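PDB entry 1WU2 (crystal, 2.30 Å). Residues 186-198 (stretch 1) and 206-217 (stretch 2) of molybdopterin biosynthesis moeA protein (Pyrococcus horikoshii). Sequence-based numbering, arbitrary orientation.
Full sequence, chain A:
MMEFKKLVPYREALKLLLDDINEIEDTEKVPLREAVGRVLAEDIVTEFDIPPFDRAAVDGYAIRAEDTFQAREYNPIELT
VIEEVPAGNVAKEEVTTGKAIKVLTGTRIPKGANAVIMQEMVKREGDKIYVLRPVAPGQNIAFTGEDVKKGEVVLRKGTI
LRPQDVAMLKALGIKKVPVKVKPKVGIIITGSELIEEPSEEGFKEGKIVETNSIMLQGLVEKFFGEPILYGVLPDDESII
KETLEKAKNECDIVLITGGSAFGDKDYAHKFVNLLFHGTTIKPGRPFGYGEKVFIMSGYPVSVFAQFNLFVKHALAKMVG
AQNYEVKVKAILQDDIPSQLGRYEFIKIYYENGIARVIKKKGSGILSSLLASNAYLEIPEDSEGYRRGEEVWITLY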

# COMPACT_ATOMS: atom_id res chain seq x y z
N GLY A 186 -17.16 -11.81 9.01
CA GLY A 186 -18.04 -12.70 8.29
C GLY A 186 -18.52 -12.10 6.98
O GLY A 186 -18.66 -10.88 6.86
N ILE A 187 -18.78 -12.95 5.99
CA ILE A 187 -19.25 -12.52 4.68
C ILE A 187 -20.39 -13.43 4.24
O ILE A 187 -20.17 -14.60 3.92
N ILE A 188 -21.61 -12.89 4.23
CA ILE A 188 -22.79 -13.59 3.74
C ILE A 188 -23.26 -12.94 2.45
O ILE A 188 -23.57 -11.76 2.44
N ILE A 189 -23.31 -13.71 1.36
CA ILE A 189 -23.90 -13.22 0.12
C ILE A 189 -25.35 -13.70 0.07
O ILE A 189 -25.66 -14.78 0.56
N THR A 190 -26.24 -12.88 -0.49
CA THR A 190 -27.66 -13.20 -0.58
C THR A 190 -28.18 -12.93 -1.99
O THR A 190 -27.80 -11.94 -2.62
N GLY A 191 -29.06 -13.81 -2.48
CA GLY A 191 -29.65 -13.68 -3.80
C GLY A 191 -29.80 -15.01 -4.52
O GLY A 191 -28.81 -15.70 -4.75
N SER A 192 -31.04 -15.36 -4.88
CA SER A 192 -31.34 -16.58 -5.63
C SER A 192 -30.88 -16.45 -7.08
O SER A 192 -30.61 -17.44 -7.76
N GLU A 193 -30.86 -15.21 -7.55
CA GLU A 193 -30.24 -14.81 -8.81
C GLU A 193 -28.77 -15.24 -8.96
O GLU A 193 -28.33 -15.57 -10.06
N LEU A 194 -28.03 -15.23 -7.86
CA LEU A 194 -26.57 -15.42 -7.91
C LEU A 194 -26.12 -16.85 -8.21
O LEU A 194 -26.76 -17.82 -7.79
N ILE A 195 -25.01 -16.96 -8.93
CA ILE A 195 -24.46 -18.23 -9.39
C ILE A 195 -22.92 -18.16 -9.37
O ILE A 195 -22.35 -17.09 -9.57
N GLU A 196 -22.25 -19.28 -9.13
CA GLU A 196 -20.80 -19.28 -8.93
C GLU A 196 -19.99 -19.14 -10.23
O GLU A 196 -18.92 -18.54 -10.22
N GLU A 197 -20.52 -19.68 -11.33
CA GLU A 197 -19.78 -19.75 -12.60
C GLU A 197 -20.58 -19.16 -13.77
O GLU A 197 -21.79 -19.34 -13.84
N PRO A 198 -19.89 -18.50 -14.70
CA PRO A 198 -20.53 -18.06 -15.95
C PRO A 198 -20.69 -19.23 -16.91
O PRO A 198 -19.70 -19.87 -17.28
N GLY A 206 -31.55 -16.40 -16.33
CA GLY A 206 -31.51 -15.08 -15.73
C GLY A 206 -30.67 -14.98 -14.47
O GLY A 206 -31.08 -14.33 -13.50
N LYS A 207 -29.50 -15.61 -14.48
CA LYS A 207 -28.59 -15.61 -13.35
C LYS A 207 -27.35 -14.78 -13.67
O LYS A 207 -26.92 -14.72 -14.82
N ILE A 208 -26.80 -14.13 -12.65
CA ILE A 208 -25.56 -13.37 -12.78
C ILE A 208 -24.47 -13.94 -11.88
O ILE A 208 -24.76 -14.45 -10.79
N VAL A 209 -23.23 -13.85 -12.33
CA VAL A 209 -22.10 -14.43 -11.61
C VAL A 209 -21.81 -13.65 -10.33
O VAL A 209 -21.82 -12.41 -10.33
N GLU A 210 -21.54 -14.38 -9.26
CA GLU A 210 -21.28 -13.80 -7.95
C GLU A 210 -19.84 -13.28 -7.94
O GLU A 210 -18.92 -13.97 -8.37
N THR A 211 -19.67 -12.07 -7.41
CA THR A 211 -18.41 -11.35 -7.52
C THR A 211 -17.99 -10.65 -6.21
O THR A 211 -16.80 -10.50 -5.95
N ASN A 212 -18.96 -10.22 -5.41
CA ASN A 212 -18.67 -9.47 -4.19
C ASN A 212 -17.97 -10.26 -3.10
O ASN A 212 -17.31 -9.67 -2.25
N SER A 213 -18.12 -11.58 -3.11
CA SER A 213 -17.52 -12.41 -2.08
C SER A 213 -16.00 -12.33 -2.16
O SER A 213 -15.35 -11.96 -1.19
N ILE A 214 -15.47 -12.68 -3.32
CA ILE A 214 -14.02 -12.67 -3.54
C ILE A 214 -13.43 -11.26 -3.43
O ILE A 214 -12.30 -11.11 -2.98
N MSE A 215 -14.18 -10.24 -3.83
CA MSE A 215 -13.70 -8.86 -3.73
C MSE A 215 -13.61 -8.42 -2.28
O MSE A 215 -12.64 -7.78 -1.89
N LEU A 216 -14.61 -8.77 -1.49
CA LEU A 216 -14.62 -8.44 -0.07
C LEU A 216 -13.56 -9.23 0.71
O LEU A 216 -13.03 -8.73 1.68
N GLN A 217 -13.26 -10.45 0.28
CA GLN A 217 -12.21 -11.25 0.92
C GLN A 217 -10.88 -10.52 0.80
O GLN A 217 -10.19 -10.32 1.80

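How does the start of stretch 2 meet its partner? Lys207 directs its CA-to-CB bond toward stretch 1, then bends through chi1 m and chi2 m so that its end leads away. The aliphatic part does the packing: Lys207 CD lies 3.1 Å from Glu193 O, and Lys207 CG lies 4.1 Å from Ile195 CD1. Ile208, chi1 p and chi2 t, shares a sheet face with Leu194 (m, t), and Ile208 CG1 sits 4.0 Å from Leu194 CD2. Ile208 CD1 also comes 3.4 Å from Glu193 OE1.

What holds these side chains in register? A short parallel pairing does: Ile195 N donates to Ile208 O at 3.1 Å, and Glu210 N donates to Ile195 O at 2.8 Å. Between them Val209, chi1 t, points sideways, and Val209 CG2 packs 3.6 Å from Pro198 CB and 4.3 Å from Ile195 CG2.

What does the buried Glu210 meet? Its CA-to-CB bond points toward stretch 1, and with chi1 t and chi2 m its carboxylate reaches the first turn of the helix that follows, where Ser213 N donates to Glu210 OE2 at 3.0 Å. Glu210 OE2 also lies 3.2 Å from Ile189 CG1, while Glu210 CG lies 4.1 Å from Leu194 CD2, so the carboxylate has a backbone partner while the side chain packs against Ile189 and Leu194.

How does the helix cover strand 186-190? The two run nearly antiparallel, at 162°, and alternate strand residues Ile187 and Ile189 point toward the helix. Ser213 CB lies 4.0 Å from Ile189 CD1; Ser213 OG, placed by chi1 t, lies 3.0 Å from the oxygen of a water, which in turn donates a weak bond to Ile187 O at 3.5 Å. Farther along the helix, Leu216 CB (m, t) lies 3.9 Å and Gln217 CG (m, t) 4.0 Å from CD1 of Ile187 (m, t).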

# COMPACT_ATOMS: atom_id res chain seq x y z
CB ILE A 187 -18.09 -12.56 3.64
CG1 ILE A 187 -17.01 -11.53 4.00
CG2 ILE A 187 -18.63 -12.29 2.24
CD1 ILE A 187 -15.77 -11.59 3.13
CB ILE A 188 -23.96 -13.49 4.75
CG1 ILE A 188 -23.55 -14.00 6.13
CG2 ILE A 188 -25.16 -14.28 4.24
CD1 ILE A 188 -24.54 -13.64 7.22
CB ILE A 189 -23.09 -13.71 -1.11
CG1 ILE A 189 -21.78 -12.93 -1.30
CG2 ILE A 189 -23.89 -13.53 -2.38
CD1 ILE A 189 -21.04 -12.52 -0.05
CB THR A 190 -28.47 -12.39 0.48
OG1 THR A 190 -28.68 -13.19 1.65
CG2 THR A 190 -29.89 -12.06 0.02
CB SER A 192 -32.84 -16.89 -5.60
OG SER A 192 -33.41 -16.58 -4.34
CB GLU A 193 -30.31 -13.28 -8.96
CG GLU A 193 -30.20 -12.51 -7.65
CD GLU A 193 -29.60 -11.13 -7.79
OE1 GLU A 193 -29.43 -10.66 -8.93
OE2 GLU A 193 -29.30 -10.52 -6.74
CB LEU A 194 -25.94 -14.91 -6.61
CG LEU A 194 -26.11 -13.40 -6.41
CD1 LEU A 194 -25.98 -13.03 -4.95
CD2 LEU A 194 -25.10 -12.62 -7.24
CB ILE A 195 -25.00 -18.56 -10.82
CG1 ILE A 195 -25.02 -20.07 -11.08
CG2 ILE A 195 -24.21 -17.83 -11.91
CD1 ILE A 195 -26.40 -20.61 -11.38
CB GLU A 196 -20.35 -20.52 -8.15
CG GLU A 196 -20.36 -21.82 -8.94
CD GLU A 196 -20.49 -23.05 -8.05
OE1 GLU A 196 -21.49 -23.79 -8.20
OE2 GLU A 196 -19.60 -23.27 -7.21
CB GLU A 197 -19.44 -21.20 -12.92
CG GLU A 197 -17.96 -21.52 -12.88
CD GLU A 197 -17.68 -23.01 -12.94
OE1 GLU A 197 -16.96 -23.44 -13.86
OE2 GLU A 197 -18.19 -23.75 -12.07
CB PRO A 198 -19.54 -17.04 -16.52
CG PRO A 198 -18.22 -17.41 -15.95
CD PRO A 198 -18.48 -18.09 -14.64
CB LYS A 207 -28.14 -17.04 -13.01
CG LYS A 207 -29.27 -18.04 -12.80
CD LYS A 207 -29.98 -17.83 -11.47
CE LYS A 207 -31.06 -18.89 -11.20
NZ LYS A 207 -31.29 -19.82 -12.34
CB ILE A 208 -25.81 -11.86 -12.49
CG1 ILE A 208 -25.99 -11.61 -10.99
CG2 ILE A 208 -27.03 -11.37 -13.28
CD1 ILE A 208 -26.50 -10.22 -10.63
CB VAL A 209 -20.83 -14.50 -12.49
CG1 VAL A 209 -19.60 -14.89 -11.68
CG2 VAL A 209 -21.04 -15.48 -13.64
CB GLU A 210 -21.49 -14.84 -6.85
CG GLU A 210 -21.80 -14.25 -5.49
CD GLU A 210 -20.58 -13.61 -4.84
OE1 GLU A 210 -19.49 -14.21 -4.91
OE2 GLU A 210 -20.72 -12.52 -4.25
CB THR A 211 -18.52 -10.35 -8.70
OG1 THR A 211 -18.07 -10.99 -9.91
CG2 THR A 211 -17.61 -9.16 -8.56
CB ASN A 212 -19.96 -8.88 -3.62
CG ASN A 212 -20.53 -7.78 -4.48
OD1 ASN A 212 -19.84 -7.22 -5.33
ND2 ASN A 212 -21.80 -7.47 -4.27
CB SER A 213 -17.97 -13.86 -2.21
OG SER A 213 -17.46 -14.62 -1.13
CB ILE A 214 -13.66 -13.36 -4.89
CG1 ILE A 214 -12.14 -13.52 -5.05
CG2 ILE A 214 -14.21 -12.58 -6.08
CD1 ILE A 214 -11.46 -14.26 -3.92
CB MSE A 215 -14.60 -7.89 -4.50
CG MSE A 215 -14.03 -6.47 -4.51
SE MSE A 215 -15.11 -5.21 -5.51
CE MSE A 215 -16.61 -5.07 -4.29
CB LEU A 216 -16.00 -8.66 0.54
CG LEU A 216 -17.05 -7.60 0.19
CD1 LEU A 216 -18.44 -8.06 0.63
CD2 LEU A 216 -16.71 -6.26 0.81
CB GLN A 217 -12.11 -12.64 0.28
CG GLN A 217 -13.19 -13.60 0.75
CD GLN A 217 -13.37 -14.78 -0.19
OE1 GLN A 217 -12.53 -15.69 -0.23
NE2 GLN A 217 -14.46 -14.78 -0.94
O HOH W 1 -18.85 -16.13 1.08